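Local coordinates for protein possible hydrolase (Mycobacterium tuberculosis, PDB 6WYN) that hydrolyses carboxylic esters, preferring short straight-chain alkyl esters, as a monomeric serine esterase likely involved in ester and lipid metabolism, at residues A[186-191]-A[281-286]; A[152-157]-A[311-316]. All blocks are in the same frame, centred on the assembly; numbering follows the deposited sequence.

Interaction 1: A[186-191]-A[281-286]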
loop_
_atom_site.group_PDB
_atom_site.type_symbol
_atom_site.label_atom_id
_atom_site.label_comp_id
_atom_site.label_asym_id
_atom_site.label_seq_id
_atom_site.Cartn_x
_atom_site.Cartn_y
_atom_site.Cartn_z
ATOM N N GLN A 186 3.281 -14.471 -4.948
ATOM C CA GLN A 186 4.304 -15.441 -5.444
ATOM C C GLN A 186 4.146 -15.611 -6.962
ATOM O O GLN A 186 5.137 -15.529 -7.696
ATOM C CB GLN A 186 4.160 -16.777 -4.721
ATOM C CG GLN A 186 5.293 -17.762 -5.007
ATOM C CD GLN A 186 5.257 -18.903 -4.016
ATOM O OE1 GLN A 186 4.215 -19.486 -3.727
ATOM N NE2 GLN A 186 6.404 -19.224 -3.465
ATOM N N ARG A 187 2.928 -15.834 -7.451
ATOM C CA ARG A 187 2.708 -16.014 -8.919
ATOM C C ARG A 187 3.154 -14.724 -9.639
ATOM O O ARG A 187 3.858 -14.813 -10.686
ATOM C CB ARG A 187 1.239 -16.455 -9.121
ATOM C CG ARG A 187 0.663 -16.379 -10.535
ATOM C CD ARG A 187 -0.873 -16.597 -10.625
ATOM N NE ARG A 187 -1.260 -17.541 -9.598
ATOM C CZ ARG A 187 -2.087 -17.315 -8.574
ATOM N NH1 ARG A 187 -2.776 -16.191 -8.453
ATOM N NH2 ARG A 187 -2.256 -18.272 -7.685
ATOM N N HIS A 188 2.798 -13.530 -9.155
ATOM C CA HIS A 188 3.249 -12.249 -9.790
ATOM C C HIS A 188 4.786 -12.115 -9.801
ATOM O O HIS A 188 5.348 -11.689 -10.825
ATOM C CB HIS A 188 2.626 -11.036 -9.090
ATOM C CG HIS A 188 2.994 -9.718 -9.688
ATOM N ND1 HIS A 188 2.416 -9.244 -10.857
ATOM C CD2 HIS A 188 3.857 -8.765 -9.282
ATOM C CE1 HIS A 188 2.918 -8.060 -11.159
ATOM N NE2 HIS A 188 3.803 -7.740 -10.205
ATOM N N ALA A 189 5.437 -12.448 -8.688
ATOM C CA ALA A 189 6.908 -12.391 -8.545
ATOM C C ALA A 189 7.536 -13.325 -9.597
ATOM O O ALA A 189 8.458 -12.866 -10.323
ATOM C CB ALA A 189 7.317 -12.739 -7.134
ATOM N N GLU A 190 6.978 -14.532 -9.777
ATOM C CA GLU A 190 7.531 -15.513 -10.756
ATOM C C GLU A 190 7.357 -14.987 -12.194
ATOM O O GLU A 190 8.299 -15.085 -12.946
ATOM C CB GLU A 190 6.983 -16.906 -10.464
ATOM C CG GLU A 190 7.542 -17.483 -9.170
ATOM C CD GLU A 190 6.879 -18.761 -8.664
ATOM O OE1 GLU A 190 5.891 -19.231 -9.290
ATOM O OE2 GLU A 190 7.343 -19.285 -7.628
ATOM N N LEU A 191 6.241 -14.372 -12.569
ATOM C CA LEU A 191 6.080 -13.814 -13.945
ATOM C C LEU A 191 7.112 -12.702 -14.203
ATOM O O LEU A 191 7.647 -12.624 -15.317
ATOM C CB LEU A 191 4.658 -13.267 -14.142
ATOM C CG LEU A 191 3.574 -14.310 -14.427
ATOM C CD1 LEU A 191 2.199 -13.774 -14.052
ATOM C CD2 LEU A 191 3.596 -14.759 -15.892
ATOM N N SER A 281 -10.005 -7.585 -11.271
ATOM C CA SER A 281 -8.613 -8.018 -11.067
ATOM C C SER A 281 -8.567 -9.545 -11.117
ATOM O O SER A 281 -9.250 -10.169 -10.330
ATOM C CB SER A 281 -8.052 -7.495 -9.767
ATOM O OG SER A 281 -6.770 -8.060 -9.561
ATOM N N GLY A 282 -7.703 -10.076 -11.961
ATOM C CA GLY A 282 -7.347 -11.508 -12.011
ATOM C C GLY A 282 -6.261 -11.869 -11.015
ATOM O O GLY A 282 -5.898 -13.056 -10.915
ATOM N N PHE A 283 -5.781 -10.912 -10.230
ATOM C CA PHE A 283 -4.585 -11.129 -9.394
ATOM C C PHE A 283 -4.810 -12.278 -8.422
ATOM O O PHE A 283 -3.932 -13.150 -8.248
ATOM C CB PHE A 283 -4.234 -9.823 -8.692
ATOM C CG PHE A 283 -2.831 -9.784 -8.164
ATOM C CD1 PHE A 283 -2.553 -10.224 -6.889
ATOM C CD2 PHE A 283 -1.809 -9.263 -8.941
ATOM C CE1 PHE A 283 -1.263 -10.165 -6.383
ATOM C CE2 PHE A 283 -0.510 -9.206 -8.442
ATOM C CZ PHE A 283 -0.253 -9.643 -7.154
ATOM N N VAL A 284 -5.954 -12.259 -7.755
ATOM C CA VAL A 284 -6.357 -13.278 -6.770
ATOM C C VAL A 284 -7.440 -14.157 -7.419
ATOM O O VAL A 284 -8.456 -13.604 -7.834
ATOM C CB VAL A 284 -6.869 -12.625 -5.483
ATOM C CG1 VAL A 284 -7.319 -13.683 -4.463
ATOM C CG2 VAL A 284 -5.800 -11.671 -4.917
ATOM N N THR A 285 -7.214 -15.473 -7.448
ATOM C CA THR A 285 -8.162 -16.474 -7.986
ATOM C C THR A 285 -9.108 -16.965 -6.899
ATOM O O THR A 285 -8.815 -16.832 -5.677
ATOM C CB THR A 285 -7.413 -17.678 -8.564
ATOM O OG1 THR A 285 -6.786 -18.369 -7.486
ATOM C CG2 THR A 285 -6.432 -17.239 -9.608
ATOM N N ASP A 286 -10.187 -17.620 -7.313
ATOM C CA ASP A 286 -11.108 -18.297 -6.355
ATOM C C ASP A 286 -10.345 -19.339 -5.543
ATOM O O ASP A 286 -10.594 -19.457 -4.342
ATOM C CB ASP A 286 -12.295 -18.950 -7.083
ATOM C CG ASP A 286 -13.268 -17.922 -7.668
ATOM O OD1 ASP A 286 -13.239 -16.737 -7.252
ATOM O OD2 ASP A 286 -14.019 -18.286 -8.563
HETATM O O HOH W 1 -3.648 -14.864 -10.929
#
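The aromatic part of this contact is the meeting of H188, on helix 182-200, with F283, in the loop between strand 273-278 and helix 286-295. CB of H188 lies 3.7 Å from CE2 of F283, and CZ of F283 is as close to that CB. The imidazole follows with its CG 3.8 Å from the same CE2. Ring centroids stand 5.5 Å apart with planes inclined at 43°, so the pair is oblique, neither a parallel stack nor a T-shape. In F283, CG is anti to the backbone N (chi1 -162°), which sends the ring across the gap to H188 and on to H310, with which it stacks; it also touches D179.

The polar part belongs to R187, whose chain bends at chi3. Its NH1 approaches the carbonyl oxygen of F283 with the guanidinium edge, in plane, at 3.3 Å. A second route runs through a water that accepts from R187 NH1 at 2.9 Å and lies 2.9 Å from G282 O, to which it can donate, although it has more acceptors around it than protons. NH1 forms a salt bridge with D288, whose backbone N is in turn capped by T285 OG1. T285 CG2 sits 4.0 Å from NH1, a nonpolar neighbour.

Within the loop, F283 N donates to S281 OG (3.1 Å, 160°), forming an ST turn, and that hydroxyl also bonds D179.

H188 is involved in substrate selectivity, and F283 touches D179, H310 and S155, the presumed catalytic residues. Van der Waals packing of the H188 CB and imidazole on F283, flanked by a charged, hydrated link, thus places H188 one ring away from them.

Interaction 2: A[152-157]-A[311-316]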
loop_
_atom_site.group_PDB
_atom_site.type_symbol
_atom_site.label_atom_id
_atom_site.label_comp_id
_atom_site.label_asym_id
_atom_site.label_seq_id
_atom_site.Cartn_x
_atom_site.Cartn_y
_atom_site.Cartn_z
ATOM N N VAL A 152 -4.582 -2.455 7.445
ATOM C CA VAL A 152 -5.016 -2.598 6.050
ATOM C C VAL A 152 -3.767 -2.576 5.203
ATOM O O VAL A 152 -3.061 -1.565 5.271
ATOM C CB VAL A 152 -5.950 -1.458 5.670
ATOM C CG1 VAL A 152 -6.414 -1.578 4.233
ATOM C CG2 VAL A 152 -7.097 -1.364 6.653
ATOM N N GLY A 153 -3.571 -3.614 4.395
ATOM C CA GLY A 153 -2.415 -3.713 3.512
ATOM C C GLY A 153 -2.820 -4.106 2.126
ATOM O O GLY A 153 -3.524 -5.150 1.968
ATOM N N MET A 154 -2.306 -3.406 1.135
ATOM C CA MET A 154 -2.551 -3.786 -0.279
ATOM C C MET A 154 -1.316 -4.500 -0.866
ATOM O O MET A 154 -0.169 -4.004 -0.722
ATOM C CB MET A 154 -2.886 -2.544 -1.100
ATOM C CG MET A 154 -3.243 -2.868 -2.513
ATOM S SD MET A 154 -1.912 -2.280 -3.560
ATOM C CE MET A 154 -2.453 -2.802 -5.186
ATOM N N SER A 155 -1.525 -5.603 -1.578
ATOM C CA SER A 155 -0.428 -6.347 -2.289
ATOM C C SER A 155 0.828 -6.547 -1.379
ATOM O O SER A 155 0.714 -7.205 -0.360
ATOM C CB SER A 155 -0.130 -5.721 -3.617
ATOM O OG SER A 155 0.417 -6.713 -4.495
ATOM N N LEU A 156 2.014 -6.070 -1.720
ATOM C CA LEU A 156 3.210 -6.214 -0.837
ATOM C C LEU A 156 2.901 -5.777 0.604
ATOM O O LEU A 156 3.313 -6.446 1.550
ATOM C CB LEU A 156 4.313 -5.346 -1.435
ATOM C CG LEU A 156 5.661 -5.359 -0.716
ATOM C CD1 LEU A 156 6.231 -6.785 -0.592
ATOM C CD2 LEU A 156 6.631 -4.470 -1.485
ATOM N N GLY A 157 2.170 -4.676 0.759
ATOM C CA GLY A 157 1.689 -4.199 2.055
ATOM C C GLY A 157 0.870 -5.202 2.812
ATOM O O GLY A 157 1.011 -5.257 4.043
ATOM N N SER A 311 -5.589 -2.223 -7.530
ATOM C CA SER A 311 -5.469 -1.076 -6.591
ATOM C C SER A 311 -6.859 -0.541 -6.257
ATOM O O SER A 311 -7.298 0.494 -6.826
ATOM C CB SER A 311 -4.529 -0.021 -7.105
ATOM O OG SER A 311 -4.247 0.873 -6.040
ATOM N N VAL A 312 -7.546 -1.273 -5.377
ATOM C CA VAL A 312 -8.957 -0.994 -4.999
ATOM C C VAL A 312 -9.014 0.425 -4.399
ATOM O O VAL A 312 -9.980 1.201 -4.715
ATOM C CB VAL A 312 -9.480 -2.045 -4.014
ATOM C CG1 VAL A 312 -10.917 -1.727 -3.652
ATOM C CG2 VAL A 312 -9.368 -3.470 -4.536
ATOM N N GLN A 313 -8.004 0.804 -3.604
ATOM C CA GLN A 313 -7.969 2.147 -2.993
ATOM C C GLN A 313 -7.867 3.238 -4.053
ATOM O O GLN A 313 -8.248 4.409 -3.723
ATOM C CB GLN A 313 -6.848 2.259 -1.960
ATOM C CG GLN A 313 -5.452 2.306 -2.565
ATOM C CD GLN A 313 -4.831 0.938 -2.718
ATOM O OE1 GLN A 313 -5.526 -0.091 -2.696
ATOM N NE2 GLN A 313 -3.504 0.911 -2.907
ATOM N N SER A 314 -7.346 2.951 -5.236
ATOM C CA SER A 314 -7.272 3.921 -6.351
ATOM C C SER A 314 -8.545 3.858 -7.205
ATOM O O SER A 314 -9.025 4.913 -7.636
ATOM C CB SER A 314 -6.057 3.693 -7.213
ATOM O OG SER A 314 -4.924 3.394 -6.393
ATOM N N ASP A 315 -9.072 2.672 -7.497
ATOM C CA ASP A 315 -10.168 2.541 -8.493
ATOM C C ASP A 315 -11.527 2.729 -7.816
ATOM O O ASP A 315 -12.364 3.313 -8.406
ATOM C CB ASP A 315 -10.123 1.202 -9.198
ATOM C CG ASP A 315 -8.853 0.974 -9.993
ATOM O OD1 ASP A 315 -8.029 1.911 -10.127
ATOM O OD2 ASP A 315 -8.654 -0.181 -10.422
ATOM N N GLN A 316 -11.767 2.206 -6.629
ATOM C CA GLN A 316 -13.092 2.315 -5.967
ATOM C C GLN A 316 -12.897 2.671 -4.503
ATOM O O GLN A 316 -13.304 1.949 -3.624
ATOM C CB GLN A 316 -13.887 1.007 -6.154
ATOM C CG GLN A 316 -14.268 0.690 -7.615
ATOM C CD GLN A 316 -15.181 1.705 -8.280
ATOM O OE1 GLN A 316 -15.876 2.423 -7.602
ATOM N NE2 GLN A 316 -15.138 1.814 -9.606
#
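M154, the last residue of strand 150-154, meets Q313 and S311 with its whole side chain, and the close packing is concentrated there. CG of M154 is anti to the backbone N (chi1 -176°) and the chain then bends at chi2, laying CG and SD against the amide of Q313 and the terminal methyl against S311. The two long side chains cross at about a right angle. OE1 of Q313 comes to 3.6 Å from CG of M154; this oxygen is buried with no polar partner in the model. NE2 of Q313 points almost straight at the sulfur, 3.6 Å from M154 SD with an N-H...S angle of 175°, but the bond is weak, and the amide's stronger hold is its hydrogen bond to T97 OG1. Beyond the sulfur, CE of M154 packs 3.7 Å from CA of S311. V178 of the adjacent strand 174-178 touches both M154 and Q313.

The looser side begins at S311, which is partly exposed and, of the strand segment, meets just that methyl, with CE and CB 4.0 Å apart. Its hydroxyl turns to other polar groups, sharing a 2.6 Å hydrogen bond with S314 OG and accepting from Q93 NE2. S314 and D315, also partly exposed, continue the short helix 312-315 away from the strand.

S155, next after M154, has a positive phi, a strained turn from strand into helix, and its OG bonds H310 NE2. With G153 and G157 it fits the GxSxG nucleophile elbow of the alpha/beta hydrolase fold. Here the residue before the nucleophile packs against the helix that follows the presumed catalytic histidine, H310.

From the N terminus, the chain first reaches 152-157, at the end of the central strand 150-154, and then 186-191 on helix 182-200. It next passes through further helices before 281-286 closes the loop of interaction 1, 90 residues on. Only afterwards does 311-316 return to the elbow and close the longer loop of interaction 2, so interaction 1 is nested inside it. Interaction 2 is buried near the middle of the chain and joins the sheet to helix 312-315; interaction 1 lies at the surface and joins helix 182-200 to the loop after strand 273-278. Their centres are 14 Å apart, yet they touch: F283 CZ is 4.0 Å from S155 OG.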